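Local coordinates for protein diphthine synthase (Entamoeba histolytica, PDB 3I4T) that probably transfers methyl groups from S-adenosylmethionine to the modified histidine of elongation factor 2 during diphthamide synthesis, at residues Y55-L59 with L100-G104; A137-L143 with V237-A243; R147-S153 with N177-L183; S153-W157 with Q217-V221; I211-E216 with L257-F262. All coordinates share one frame; numbering follows the deposited sequence.

Contact 1 (Y55-L59 with L100-G104)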
# COMPACT_ATOMS: atom_id res chain seq x y z
N TYR A 55 4.47 19.15 -1.14
CA TYR A 55 3.54 18.35 -0.34
C TYR A 55 4.21 17.74 0.89
O TYR A 55 3.53 17.32 1.83
CB TYR A 55 2.93 17.23 -1.19
CG TYR A 55 1.87 17.68 -2.17
CD1 TYR A 55 0.64 18.18 -1.73
CD2 TYR A 55 2.09 17.61 -3.55
CE1 TYR A 55 -0.34 18.59 -2.63
CE2 TYR A 55 1.11 18.02 -4.46
CZ TYR A 55 -0.09 18.51 -3.99
OH TYR A 55 -1.06 18.92 -4.89
N THR A 56 5.55 17.73 0.87
CA THR A 56 6.37 17.17 1.95
C THR A 56 6.42 18.03 3.22
O THR A 56 6.85 17.56 4.27
CB THR A 56 7.82 16.84 1.49
OG1 THR A 56 8.44 18.02 0.94
CG2 THR A 56 7.82 15.72 0.43
N ALA A 57 5.98 19.29 3.11
CA ALA A 57 5.88 20.18 4.26
C ALA A 57 4.96 19.61 5.37
O ALA A 57 5.08 19.99 6.54
CB ALA A 57 5.41 21.58 3.82
N ILE A 58 4.07 18.70 4.99
CA ILE A 58 3.17 18.03 5.94
C ILE A 58 3.89 17.07 6.91
O ILE A 58 3.38 16.80 8.00
CB ILE A 58 1.97 17.31 5.23
CG1 ILE A 58 0.81 17.08 6.20
CG2 ILE A 58 2.40 16.01 4.55
CD1 ILE A 58 0.27 18.35 6.84
N LEU A 59 5.06 16.58 6.52
CA LEU A 59 5.88 15.74 7.39
C LEU A 59 6.27 16.46 8.70
O LEU A 59 6.47 17.68 8.73
CB LEU A 59 7.13 15.24 6.67
CG LEU A 59 6.98 14.08 5.68
CD1 LEU A 59 8.29 13.78 4.98
CD2 LEU A 59 6.46 12.84 6.36
N LEU A 100 14.16 13.04 -6.24
CA LEU A 100 12.90 13.68 -5.91
C LEU A 100 12.25 12.95 -4.74
O LEU A 100 12.01 11.75 -4.81
CB LEU A 100 11.95 13.72 -7.11
CG LEU A 100 10.53 14.24 -6.87
CD1 LEU A 100 10.50 15.67 -6.28
CD2 LEU A 100 9.70 14.17 -8.14
N LEU A 101 11.97 13.69 -3.68
CA LEU A 101 11.43 13.11 -2.46
C LEU A 101 9.94 13.42 -2.33
O LEU A 101 9.52 14.57 -2.43
CB LEU A 101 12.20 13.65 -1.25
CG LEU A 101 13.73 13.56 -1.24
CD1 LEU A 101 14.27 13.94 0.13
CD2 LEU A 101 14.21 12.17 -1.63
N VAL A 102 9.14 12.38 -2.11
CA VAL A 102 7.69 12.51 -2.04
C VAL A 102 7.17 11.88 -0.76
O VAL A 102 7.75 10.91 -0.29
CB VAL A 102 6.98 11.87 -3.28
CG1 VAL A 102 7.52 12.44 -4.57
CG2 VAL A 102 7.12 10.36 -3.29
N VAL A 103 6.11 12.45 -0.19
CA VAL A 103 5.45 11.90 1.00
C VAL A 103 4.81 10.57 0.66
O VAL A 103 4.14 10.44 -0.36
CB VAL A 103 4.33 12.85 1.53
CG1 VAL A 103 3.64 12.26 2.78
CG2 VAL A 103 4.91 14.19 1.87
N GLY A 104 5.02 9.57 1.52
CA GLY A 104 4.42 8.26 1.33
C GLY A 104 5.17 7.34 0.38
O GLY A 104 6.35 7.04 0.58

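Contact 2 (A137-L143 with V237-A243)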
# COMPACT_ATOMS: atom_id res chain seq x y z
N ALA A 137 -1.36 1.71 5.14
CA ALA A 137 -1.33 2.15 6.54
C ALA A 137 -2.69 2.19 7.26
O ALA A 137 -2.75 2.00 8.47
CB ALA A 137 -0.65 3.50 6.64
N ILE A 138 -3.76 2.46 6.50
CA ILE A 138 -5.13 2.52 7.03
C ILE A 138 -5.60 1.15 7.57
O ILE A 138 -6.68 1.03 8.15
CB ILE A 138 -6.16 3.03 5.95
CG1 ILE A 138 -6.00 2.24 4.66
CG2 ILE A 138 -6.01 4.52 5.73
CD1 ILE A 138 -7.23 2.15 3.83
N GLY A 139 -4.76 0.14 7.36
CA GLY A 139 -4.95 -1.16 7.98
C GLY A 139 -5.00 -1.11 9.49
O GLY A 139 -5.52 -2.03 10.12
N CYS A 140 -4.50 -0.03 10.08
CA CYS A 140 -4.51 0.09 11.54
C CYS A 140 -5.90 0.28 12.10
O CYS A 140 -6.10 0.20 13.32
CB CYS A 140 -3.57 1.20 12.02
SG CYS A 140 -3.96 2.81 11.39
N SER A 141 -6.87 0.50 11.22
CA SER A 141 -8.27 0.64 11.61
C SER A 141 -8.86 -0.69 12.09
O SER A 141 -9.81 -0.70 12.87
CB SER A 141 -9.08 1.14 10.42
OG SER A 141 -8.97 0.23 9.33
N GLY A 142 -8.32 -1.79 11.59
CA GLY A 142 -8.91 -3.10 11.85
C GLY A 142 -9.66 -3.65 10.66
O GLY A 142 -10.00 -4.83 10.63
N LEU A 143 -9.92 -2.80 9.67
CA LEU A 143 -10.54 -3.27 8.43
C LEU A 143 -9.51 -4.04 7.59
O LEU A 143 -8.34 -3.65 7.52
CB LEU A 143 -11.17 -2.11 7.65
CG LEU A 143 -12.41 -1.42 8.26
CD1 LEU A 143 -12.68 -0.12 7.55
CD2 LEU A 143 -13.70 -2.29 8.27
N VAL A 237 -15.13 5.59 9.75
CA VAL A 237 -13.87 5.66 10.45
C VAL A 237 -13.17 6.93 10.00
O VAL A 237 -12.76 7.05 8.84
CB VAL A 237 -12.98 4.43 10.14
CG1 VAL A 237 -11.77 4.38 11.07
CG2 VAL A 237 -13.79 3.14 10.23
N GLY A 238 -13.05 7.89 10.92
CA GLY A 238 -12.29 9.10 10.68
C GLY A 238 -10.87 8.81 11.09
O GLY A 238 -10.63 8.22 12.15
N MET A 239 -9.92 9.19 10.24
CA MET A 239 -8.52 8.95 10.53
C MET A 239 -7.69 10.18 10.27
O MET A 239 -7.76 10.77 9.20
CB MET A 239 -8.00 7.77 9.72
CG MET A 239 -8.78 6.48 9.97
SD MET A 239 -8.06 5.11 9.08
CE MET A 239 -6.73 4.63 10.18
N ALA A 240 -6.91 10.57 11.27
CA ALA A 240 -6.03 11.72 11.16
C ALA A 240 -4.60 11.31 11.47
O ALA A 240 -4.36 10.56 12.42
CB ALA A 240 -6.49 12.82 12.11
N ARG A 241 -3.66 11.81 10.68
CA ARG A 241 -2.23 11.58 10.89
C ARG A 241 -1.87 10.09 10.96
O ARG A 241 -1.17 9.64 11.88
CB ARG A 241 -1.73 12.38 12.10
CG ARG A 241 -2.02 13.87 11.97
CD ARG A 241 -1.79 14.66 13.25
NE ARG A 241 -2.63 14.22 14.36
CZ ARG A 241 -3.91 14.55 14.53
NH1 ARG A 241 -4.55 15.31 13.65
NH2 ARG A 241 -4.56 14.09 15.59
N VAL A 242 -2.33 9.32 9.98
CA VAL A 242 -2.05 7.89 9.93
C VAL A 242 -0.55 7.63 9.94
O VAL A 242 0.22 8.30 9.25
CB VAL A 242 -2.75 7.23 8.71
CG1 VAL A 242 -2.41 5.76 8.60
CG2 VAL A 242 -4.27 7.39 8.82
N ALA A 243 -0.13 6.69 10.79
CA ALA A 243 1.27 6.28 10.89
C ALA A 243 2.16 7.34 11.56
O ALA A 243 3.39 7.18 11.59
CB ALA A 243 1.82 5.88 9.51

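Contact 3 (R147-S153 with N177-L183)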
# COMPACT_ATOMS: atom_id res chain seq x y z
N ARG A 147 -10.39 -6.40 1.43
CA ARG A 147 -11.79 -6.04 1.23
C ARG A 147 -12.03 -4.62 0.72
O ARG A 147 -13.16 -4.24 0.51
CB ARG A 147 -12.60 -6.34 2.50
CG ARG A 147 -12.61 -7.83 2.90
CD ARG A 147 -13.70 -8.11 3.91
NE ARG A 147 -14.97 -7.58 3.42
CZ ARG A 147 -16.04 -7.32 4.18
NH1 ARG A 147 -16.03 -7.55 5.49
NH2 ARG A 147 -17.13 -6.83 3.61
N PHE A 148 -10.98 -3.83 0.53
CA PHE A 148 -11.13 -2.48 -0.04
C PHE A 148 -11.38 -2.51 -1.55
O PHE A 148 -10.64 -3.14 -2.31
CB PHE A 148 -9.94 -1.57 0.32
CG PHE A 148 -10.08 -0.92 1.67
CD1 PHE A 148 -9.79 -1.63 2.83
CD2 PHE A 148 -10.57 0.36 1.78
CE1 PHE A 148 -9.97 -1.06 4.08
CE2 PHE A 148 -10.76 0.94 3.03
CZ PHE A 148 -10.45 0.23 4.18
N GLY A 149 -12.46 -1.83 -1.95
CA GLY A 149 -12.83 -1.66 -3.36
C GLY A 149 -12.02 -0.51 -3.91
O GLY A 149 -10.92 -0.24 -3.39
N GLN A 150 -12.54 0.20 -4.92
CA GLN A 150 -11.79 1.31 -5.50
C GLN A 150 -11.74 2.55 -4.60
O GLN A 150 -12.69 2.84 -3.85
CB GLN A 150 -12.21 1.62 -6.93
CG GLN A 150 -13.42 2.52 -7.14
CD GLN A 150 -13.81 2.62 -8.62
OE1 GLN A 150 -13.02 3.07 -9.47
NE2 GLN A 150 -15.02 2.18 -8.95
N THR A 151 -10.61 3.26 -4.67
CA THR A 151 -10.34 4.44 -3.86
C THR A 151 -11.00 5.65 -4.51
O THR A 151 -11.01 5.78 -5.75
CB THR A 151 -8.82 4.63 -3.71
OG1 THR A 151 -8.23 3.40 -3.25
CG2 THR A 151 -8.47 5.76 -2.75
N VAL A 152 -11.57 6.53 -3.68
CA VAL A 152 -12.27 7.72 -4.19
C VAL A 152 -11.72 9.02 -3.59
O VAL A 152 -11.13 9.01 -2.50
CB VAL A 152 -13.81 7.64 -3.99
CG1 VAL A 152 -14.38 6.41 -4.65
CG2 VAL A 152 -14.17 7.68 -2.51
N SER A 153 -11.92 10.12 -4.31
CA SER A 153 -11.43 11.45 -3.89
C SER A 153 -12.55 12.45 -3.77
O SER A 153 -13.36 12.61 -4.70
CB SER A 153 -10.36 11.98 -4.87
OG SER A 153 -9.14 11.26 -4.73
N ASN A 177 -20.23 -5.16 -1.36
CA ASN A 177 -19.73 -5.57 -0.05
C ASN A 177 -18.22 -5.32 0.15
O ASN A 177 -17.53 -6.12 0.82
CB ASN A 177 -20.13 -7.02 0.27
CG ASN A 177 -19.99 -7.36 1.73
OD1 ASN A 177 -20.22 -6.52 2.59
ND2 ASN A 177 -19.60 -8.61 2.03
N MET A 178 -17.73 -4.20 -0.40
CA MET A 178 -16.33 -3.78 -0.27
C MET A 178 -16.21 -2.49 0.53
O MET A 178 -17.13 -1.68 0.52
CB MET A 178 -15.70 -3.58 -1.65
CG MET A 178 -15.61 -4.86 -2.47
SD MET A 178 -14.85 -4.61 -4.08
CE MET A 178 -16.30 -4.30 -5.08
N HIS A 179 -15.08 -2.31 1.22
CA HIS A 179 -14.83 -1.07 1.98
C HIS A 179 -14.36 0.02 1.04
O HIS A 179 -13.87 -0.27 -0.05
CB HIS A 179 -13.77 -1.28 3.08
CG HIS A 179 -14.03 -2.44 3.99
ND1 HIS A 179 -15.28 -2.74 4.50
CD2 HIS A 179 -13.19 -3.38 4.50
CE1 HIS A 179 -15.21 -3.81 5.26
NE2 HIS A 179 -13.95 -4.22 5.29
N THR A 180 -14.49 1.28 1.47
CA THR A 180 -13.99 2.41 0.70
C THR A 180 -13.01 3.29 1.49
O THR A 180 -13.25 3.63 2.65
CB THR A 180 -15.15 3.30 0.13
OG1 THR A 180 -16.11 2.49 -0.57
CG2 THR A 180 -14.61 4.35 -0.83
N LEU A 181 -11.90 3.64 0.83
CA LEU A 181 -11.00 4.67 1.30
C LEU A 181 -11.33 5.96 0.59
O LEU A 181 -11.32 6.01 -0.64
CB LEU A 181 -9.54 4.29 1.03
CG LEU A 181 -8.47 5.37 1.24
CD1 LEU A 181 -8.35 5.77 2.74
CD2 LEU A 181 -7.15 4.87 0.70
N VAL A 182 -11.62 6.99 1.37
CA VAL A 182 -11.97 8.30 0.85
C VAL A 182 -10.80 9.26 1.08
O VAL A 182 -10.51 9.65 2.21
CB VAL A 182 -13.24 8.84 1.53
CG1 VAL A 182 -13.67 10.16 0.88
CG2 VAL A 182 -14.36 7.81 1.47
N LEU A 183 -10.11 9.62 0.00
CA LEU A 183 -9.01 10.58 0.09
C LEU A 183 -9.57 11.99 -0.05
O LEU A 183 -10.53 12.21 -0.78
CB LEU A 183 -7.95 10.28 -0.97
CG LEU A 183 -7.22 8.93 -0.82
CD1 LEU A 183 -6.23 8.75 -1.95
CD2 LEU A 183 -6.51 8.81 0.53
O HOH W 1 -15.37 -8.24 0.42
O HOH W 2 -11.14 1.90 -1.37

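Contact 4 (S153-W157 with Q217-V221)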
# COMPACT_ATOMS: atom_id res chain seq x y z
N SER A 153 -11.92 10.12 -4.31
CA SER A 153 -11.43 11.45 -3.89
C SER A 153 -12.55 12.45 -3.77
O SER A 153 -13.36 12.61 -4.70
CB SER A 153 -10.36 11.98 -4.87
OG SER A 153 -9.14 11.26 -4.73
N VAL A 154 -12.60 13.14 -2.63
CA VAL A 154 -13.54 14.23 -2.43
C VAL A 154 -12.81 15.56 -2.66
O VAL A 154 -11.72 15.77 -2.13
CB VAL A 154 -14.22 14.16 -1.04
CG1 VAL A 154 -15.17 15.33 -0.85
CG2 VAL A 154 -14.99 12.85 -0.91
N CYS A 155 -13.41 16.43 -3.47
CA CYS A 155 -12.83 17.72 -3.84
C CYS A 155 -13.52 18.88 -3.11
O CYS A 155 -14.67 18.75 -2.67
CB CYS A 155 -12.94 17.93 -5.35
SG CYS A 155 -11.95 16.75 -6.34
N PHE A 156 -12.81 20.01 -3.00
CA PHE A 156 -13.40 21.25 -2.51
C PHE A 156 -14.39 21.81 -3.52
O PHE A 156 -14.06 22.00 -4.69
CB PHE A 156 -12.32 22.31 -2.23
CG PHE A 156 -11.67 22.18 -0.87
CD1 PHE A 156 -12.42 22.34 0.28
CD2 PHE A 156 -10.31 21.90 -0.76
CE1 PHE A 156 -11.83 22.22 1.53
CE2 PHE A 156 -9.71 21.78 0.48
CZ PHE A 156 -10.47 21.95 1.63
N TRP A 157 -15.61 22.09 -3.05
CA TRP A 157 -16.62 22.71 -3.90
C TRP A 157 -16.38 24.21 -4.04
O TRP A 157 -15.90 24.86 -3.11
CB TRP A 157 -18.01 22.43 -3.35
CG TRP A 157 -18.51 21.06 -3.70
CD1 TRP A 157 -17.83 20.06 -4.35
CD2 TRP A 157 -19.80 20.52 -3.40
NE1 TRP A 157 -18.62 18.95 -4.49
CE2 TRP A 157 -19.84 19.20 -3.91
CE3 TRP A 157 -20.94 21.03 -2.76
CZ2 TRP A 157 -20.96 18.38 -3.80
CZ3 TRP A 157 -22.07 20.21 -2.64
CH2 TRP A 157 -22.07 18.90 -3.16
N GLN A 217 -20.17 17.26 3.02
CA GLN A 217 -20.42 17.17 1.59
C GLN A 217 -21.10 15.85 1.20
O GLN A 217 -22.03 15.85 0.39
CB GLN A 217 -19.12 17.33 0.80
CG GLN A 217 -19.35 17.76 -0.63
CD GLN A 217 -18.12 17.64 -1.50
OE1 GLN A 217 -17.97 16.67 -2.25
NE2 GLN A 217 -17.23 18.62 -1.42
N LEU A 218 -20.64 14.74 1.78
CA LEU A 218 -21.23 13.42 1.53
C LEU A 218 -22.70 13.37 1.92
O LEU A 218 -23.52 12.77 1.21
CB LEU A 218 -20.46 12.29 2.25
CG LEU A 218 -19.00 11.96 1.89
CD1 LEU A 218 -18.50 10.82 2.75
CD2 LEU A 218 -18.81 11.61 0.44
N LEU A 219 -23.03 13.99 3.05
CA LEU A 219 -24.40 14.02 3.54
C LEU A 219 -25.29 14.84 2.61
O LEU A 219 -26.44 14.49 2.38
CB LEU A 219 -24.46 14.54 4.97
CG LEU A 219 -23.95 13.51 5.99
CD1 LEU A 219 -23.89 14.06 7.41
CD2 LEU A 219 -24.79 12.24 5.95
N GLU A 220 -24.74 15.90 2.05
CA GLU A 220 -25.47 16.78 1.14
C GLU A 220 -25.72 16.12 -0.22
O GLU A 220 -26.78 16.31 -0.84
CB GLU A 220 -24.69 18.07 0.97
CG GLU A 220 -25.50 19.22 0.44
CD GLU A 220 -24.64 20.43 0.17
OE1 GLU A 220 -23.99 20.94 1.11
OE2 GLU A 220 -24.61 20.88 -1.00
N VAL A 221 -24.74 15.35 -0.69
CA VAL A 221 -24.85 14.59 -1.92
C VAL A 221 -25.90 13.48 -1.78
O VAL A 221 -26.69 13.25 -2.69
CB VAL A 221 -23.47 14.04 -2.34
CG1 VAL A 221 -23.59 12.96 -3.40
CG2 VAL A 221 -22.57 15.18 -2.82
O HOH W 3 -15.96 16.43 -4.86
O HOH W 4 -16.56 21.64 -0.48

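Contact 5 (I211-E216 with L257-F262)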
# COMPACT_ATOMS: atom_id res chain seq x y z
N ILE A 211 -12.05 15.79 7.62
CA ILE A 211 -13.11 14.80 7.78
C ILE A 211 -14.48 15.46 7.94
O ILE A 211 -15.47 14.97 7.37
CB ILE A 211 -12.78 13.90 8.99
CG1 ILE A 211 -11.71 12.88 8.59
CG2 ILE A 211 -14.03 13.22 9.55
CD1 ILE A 211 -10.90 12.34 9.76
N ASN A 212 -14.53 16.55 8.71
CA ASN A 212 -15.75 17.32 8.98
C ASN A 212 -16.39 17.83 7.68
O ASN A 212 -17.58 17.60 7.43
CB ASN A 212 -15.48 18.50 9.93
CG ASN A 212 -14.72 18.08 11.19
OD1 ASN A 212 -13.50 18.22 11.27
ND2 ASN A 212 -15.44 17.56 12.19
N GLN A 213 -15.59 18.53 6.87
CA GLN A 213 -16.02 19.05 5.58
C GLN A 213 -16.32 17.93 4.59
O GLN A 213 -17.16 18.09 3.71
CB GLN A 213 -14.95 19.95 4.96
CG GLN A 213 -14.65 21.20 5.73
CD GLN A 213 -13.34 21.85 5.30
OE1 GLN A 213 -12.29 21.20 5.27
NE2 GLN A 213 -13.40 23.13 4.97
N CYS A 214 -15.62 16.81 4.73
CA CYS A 214 -15.86 15.64 3.91
C CYS A 214 -17.24 15.04 4.19
O CYS A 214 -18.02 14.80 3.28
CB CYS A 214 -14.78 14.57 4.13
SG CYS A 214 -15.16 12.99 3.31
N ILE A 215 -17.52 14.78 5.47
CA ILE A 215 -18.80 14.20 5.88
C ILE A 215 -19.94 15.16 5.52
O ILE A 215 -20.97 14.73 5.05
CB ILE A 215 -18.82 13.85 7.39
CG1 ILE A 215 -17.87 12.68 7.69
CG2 ILE A 215 -20.23 13.52 7.87
CD1 ILE A 215 -17.69 12.40 9.16
N GLU A 216 -19.73 16.45 5.72
CA GLU A 216 -20.75 17.43 5.38
C GLU A 216 -21.16 17.27 3.91
O GLU A 216 -22.34 17.15 3.61
CB GLU A 216 -20.24 18.85 5.64
CG GLU A 216 -21.31 19.93 5.60
CD GLU A 216 -20.72 21.32 5.40
OE1 GLU A 216 -19.95 21.51 4.42
OE2 GLU A 216 -21.01 22.23 6.23
N LEU A 257 -19.25 12.23 13.87
CA LEU A 257 -17.91 12.56 13.38
C LEU A 257 -17.87 13.90 12.66
O LEU A 257 -16.85 14.59 12.69
CB LEU A 257 -17.32 11.41 12.54
CG LEU A 257 -16.43 10.42 13.31
CD1 LEU A 257 -17.14 9.75 14.46
CD2 LEU A 257 -15.86 9.37 12.39
N LEU A 258 -18.99 14.29 12.06
CA LEU A 258 -19.18 15.64 11.50
C LEU A 258 -18.69 16.81 12.40
O LEU A 258 -18.22 17.83 11.89
CB LEU A 258 -20.65 15.83 11.14
CG LEU A 258 -21.17 17.16 10.56
CD1 LEU A 258 -20.48 17.56 9.26
CD2 LEU A 258 -22.69 17.08 10.37
N HIS A 259 -18.80 16.66 13.72
CA HIS A 259 -18.48 17.75 14.64
C HIS A 259 -17.32 17.42 15.53
O HIS A 259 -16.93 18.21 16.40
CB HIS A 259 -19.69 18.10 15.51
CG HIS A 259 -20.89 18.50 14.72
ND1 HIS A 259 -20.94 19.68 14.00
CD2 HIS A 259 -22.08 17.88 14.51
CE1 HIS A 259 -22.11 19.76 13.39
NE2 HIS A 259 -22.82 18.69 13.68
N TYR A 260 -16.76 16.24 15.33
CA TYR A 260 -15.60 15.83 16.08
C TYR A 260 -14.35 16.60 15.62
O TYR A 260 -14.14 16.80 14.43
CB TYR A 260 -15.41 14.31 15.95
CG TYR A 260 -14.41 13.75 16.91
CD1 TYR A 260 -14.82 13.18 18.11
CD2 TYR A 260 -13.05 13.78 16.62
CE1 TYR A 260 -13.89 12.66 19.00
CE2 TYR A 260 -12.12 13.28 17.50
CZ TYR A 260 -12.54 12.72 18.69
OH TYR A 260 -11.60 12.21 19.55
N ASP A 261 -13.53 17.03 16.58
CA ASP A 261 -12.28 17.73 16.29
C ASP A 261 -11.15 16.73 16.11
O ASP A 261 -10.73 16.09 17.07
CB ASP A 261 -11.96 18.72 17.43
CG ASP A 261 -10.65 19.50 17.21
OD1 ASP A 261 -10.00 19.39 16.14
OD2 ASP A 261 -10.26 20.23 18.14
N PHE A 262 -10.64 16.61 14.89
CA PHE A 262 -9.62 15.63 14.54
C PHE A 262 -8.19 16.20 14.55
O PHE A 262 -7.22 15.45 14.39
CB PHE A 262 -9.92 15.00 13.17
CG PHE A 262 -11.01 13.96 13.20
CD1 PHE A 262 -10.70 12.62 13.41
CD2 PHE A 262 -12.34 14.33 13.05
CE1 PHE A 262 -11.70 11.66 13.46
CE2 PHE A 262 -13.36 13.38 13.08
CZ PHE A 262 -13.04 12.04 13.29
O HOH W 5 -11.28 18.63 12.45

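Contact 1 (Y55-L59 with L100-G104)
Val-103 CG2 stands above the plane of the Tyr-55 carbonyl, 3.4 Å from Tyr-55 O, and approaches at nearly a right angle to the C=O bond. A second flat group, the carbonyl of Leu-101, is met by Thr-56. Thr-56 CG2 lies above the plane of that carbonyl, 3.5 Å from Leu-101 O.

Val-103 carries most of the contact. Its CB points toward 55-59, and CG1 is anti to the backbone N (chi1 180°). This leaves CG2 beside that N and directed into the 3-10 turn 55-58. There CG2 comes 3.3 Å from Thr-56 CA and 3.6 Å from Thr-56 CG2. The side chains of Thr-56 and Val-103 slide past each other in opposite directions. Ile-58 CG2 touches the same methyl at 4.1 Å, with its chain crossing that of Val-103 at about a right angle. Leu-59 CG closes the group, 4.3 Å from Val-103 CG2.

Thr-56 splits its two branches. CG2 faces the strand end, while OG1 turns back to hydrogen-bond Glu-53 O just upstream.

The contact joins the loops that follow two neighbouring parallel strands, 49-52 and 97-102. As in related methylases, such loops probably lie near the cofactor cleft. The contact is made by methyl groups, on one another and on carbonyl oxygens, so it probably depends on shape more than on directed bonds.

Contact 2 (A137-L143 with V237-A243)
Met-239 reaches from strand 235-240 to the 3-10 segment 138-141. Its CB points toward that segment. SD is anti to CA (chi2 -176°), so the chain runs straight out to the sulfur. SD then meets Ile-138 CG2 at 4.0 Å, the two side chains crossing at about a right angle. The chain bends at chi3 (82°). This places CE against the 3-10 segment, 4.1 Å from Ile-138 CA and 3.5 Å from Cys-140 SG. CE also lies 4.2 Å from Ser-141 CB. One thioether thus touches three residues of the turn.

Val-242 and Ala-137 pack beyond it. Val-242 CG1 presses on Ala-137 CB at 3.5 Å and also approaches Cys-140 SG. At the other end, Val-237 faces Ser-141 and Leu-143. Its CG2 is 4.4 Å from Leu-143 CD1.

Ser-141 OG and Ile-138 O find partners within 137-143. Ser-141 OG donates to Ile-138 O at 2.7 Å and accepts from Leu-143 N, which makes an ST turn. Ile-138 O also takes the N-H of Ser-141, so two donors hold it and the turn is pinned from inside. The side-chain contacts across are carbon and sulfur.

Leu-270 and Ile-249, on the two strands that flank 235-240, touch Met-239 as well. Ala-137 and Ala-243 pack on His-130 of the second subunit, and Cys-140 on Tyr-107 of that subunit. The arrangement is a short helical turn laid on one face of a mixed beta sheet beside the dimer interface, within the tetrapyrrole methylase fold.

Contact 3 (R147-S153 with N177-L183)
The backbones of 147-153 and 177-183 meet first at a single bridge, Phe-148 with His-179, and again as a parallel ladder at Val-152 with Val-182 and Ser-153 with Leu-183. At the bridge His-179 N donates to Arg-147 O and Gly-149 N to His-179 O. The register shifts by one residue before the ladder, where a water links Gly-149 O to Leu-181 N. Val-152 bonds 177-183 through both its N, to Leu-181 O, and its O, 2.8 Å from Leu-183 N.

His-179 CB sits over the centre of the Phe-148 ring, 3.6 Å from the centroid, a CH-pi contact. The imidazole turns its edge to the same ring with planes at 69°, an edge-to-face pair. His-179 CE1 lies over one guanidinium face, 3.8 Å from Arg-147 CZ. A bend at chi3 (51°) brings Arg-147 NH2 to Asn-177 O at 2.9 Å. That oxygen lies in the guanidinium plane, but the nitrogen is above the carbonyl plane. A water also links Arg-147 NE to Asn-177 O. Glu-280 is salt-bridged to Arg-147 and hydrogen-bonded to His-179 NE2, while His-179 ND1 bonds Ala-273 N.

These are the two strands of a beta-alpha-beta crossover. Its helix, 166-175, covers the face with Val-152, and helix 134-137 packs on Thr-151, Leu-181 and Leu-183. Strand 267-271 pairs with 180-187, and Tyr-146 of the second subunit packs on Thr-151 and Leu-183.

Contact 4 (S153-W157 with Q217-V221)
Gln-217 NE2 donates twice toward 153-157, to Cys-155 O at 2.9 Å and to a water that also accepts from Trp-157 N. The bond to Cys-155 O is straight (166°), and the oxygen lies in the amide plane. This fixes how the amide is turned. The arrangement is an amide-aromatic stack that ties helix 211-225 to the chain leaving strand 152-154 of the mixed sheet.

The Gln-217 chain is extended, with CG anti to the backbone N (chi1 -159°), and it lies along one face of the indole of Trp-157. Amide and ring planes are only 14° apart. Gln-217 CD sits over that face near the rim, 3.3 Å from Trp-157 CE2. The amide oxygen does not bond the indole. It takes the hydroxyl of Tyr-166, and Trp-157 NE1 goes to Pro-163 O. Both polar ends are thus served while the flat groups stay stacked.

Val-154 CG1 comes from the opposite direction and meets Gln-217 OE1 at 3.4 Å. Its CG2 touches Leu-218 CD2 at 4.2 Å. Val-221 CG2 packs obliquely on Trp-157 CZ2. Tyr-166 also touches Val-154, Leu-218 and Val-221, so helix 166-175 borders the contact. At the outer rim Glu-220 OE2 approaches the indole edge in its plane, 3.1 Å from Trp-157 CZ3, while Gln-217 CG stands 3.6 Å over the centroid of the six-membered ring.

Contact 5 (I211-E216 with L257-F262)
Asn-212 CG is anti to its own carbonyl carbon (chi1 -50°), which swings the amide off the helix and over the turn 257-260. Ile-211 CG1 is likewise anti to the carbonyl carbon (chi1 -78°), which leaves CG2 anti to the backbone N, and both branches then face Phe-262.

Asn-212 ND2 spends its two hydrogens on the loop backbone. One bond runs to Tyr-260 O at 2.7 Å, nearly straight. The other runs to Leu-258 O at 2.8 Å. Both oxygens lie close to the amide plane, but ND2 stands well above the plane of the Leu-258 carbonyl. On the other end of the amide, a water joins Asn-212 OD1 to Phe-262 N. The side chain thus makes two direct bonds and one water-mediated link to the loop, consistent with this orientation of the amide.

The Phe-262 ring is sandwiched. Ile-211 CD1 sits over the centre of one face, 3.7 Å from the centroid, as a CH-pi contact. Tyr-260 CD2 covers the opposite face. Leu-257 O lies at the edge, in the ring plane, and Ile-211 CG2 touches Phe-262 CE2 at 3.6 Å.

One helical turn on, Ile-215 CD1 packs on Leu-257 CB at 3.5 Å, and its CG2 on Leu-258 CB. Leu-258 CD1 reaches back to the helix backbone, 3.4 Å from Asn-212 O.

Val-250 of strand 248-253 touches Leu-257, Tyr-260 and Phe-262 from the sheet. Leu-257 to Tyr-260 form a type I beta turn, whose Leu-258 and Tyr-260 carbonyls accept from an asparagine in the first turn of helix 211-225.

Contact 1 comes first along the chain and stands apart, at the ends of strands of the five-stranded parallel sheet. Its centre is about 19 Å from the centre of contact 2 and about 23 to 25 Å from the centres of the others. Contacts 2, 3 and 4 reach the six-stranded mixed sheet. Contacts 3 and 4 share Ser-153 and strand 152-154. Contacts 4 and 5 share helix 211-225, with centres about 12 Å apart. Contact 2 spans the longest loop and encloses contacts 3 and 4. It alternates with contact 5 and touches it through Arg-241 and Phe-262. Contacts 2 and 3 also meet the second subunit. The set thus follows a two-lobed methylase, with most contacts in the mixed-sheet lobe.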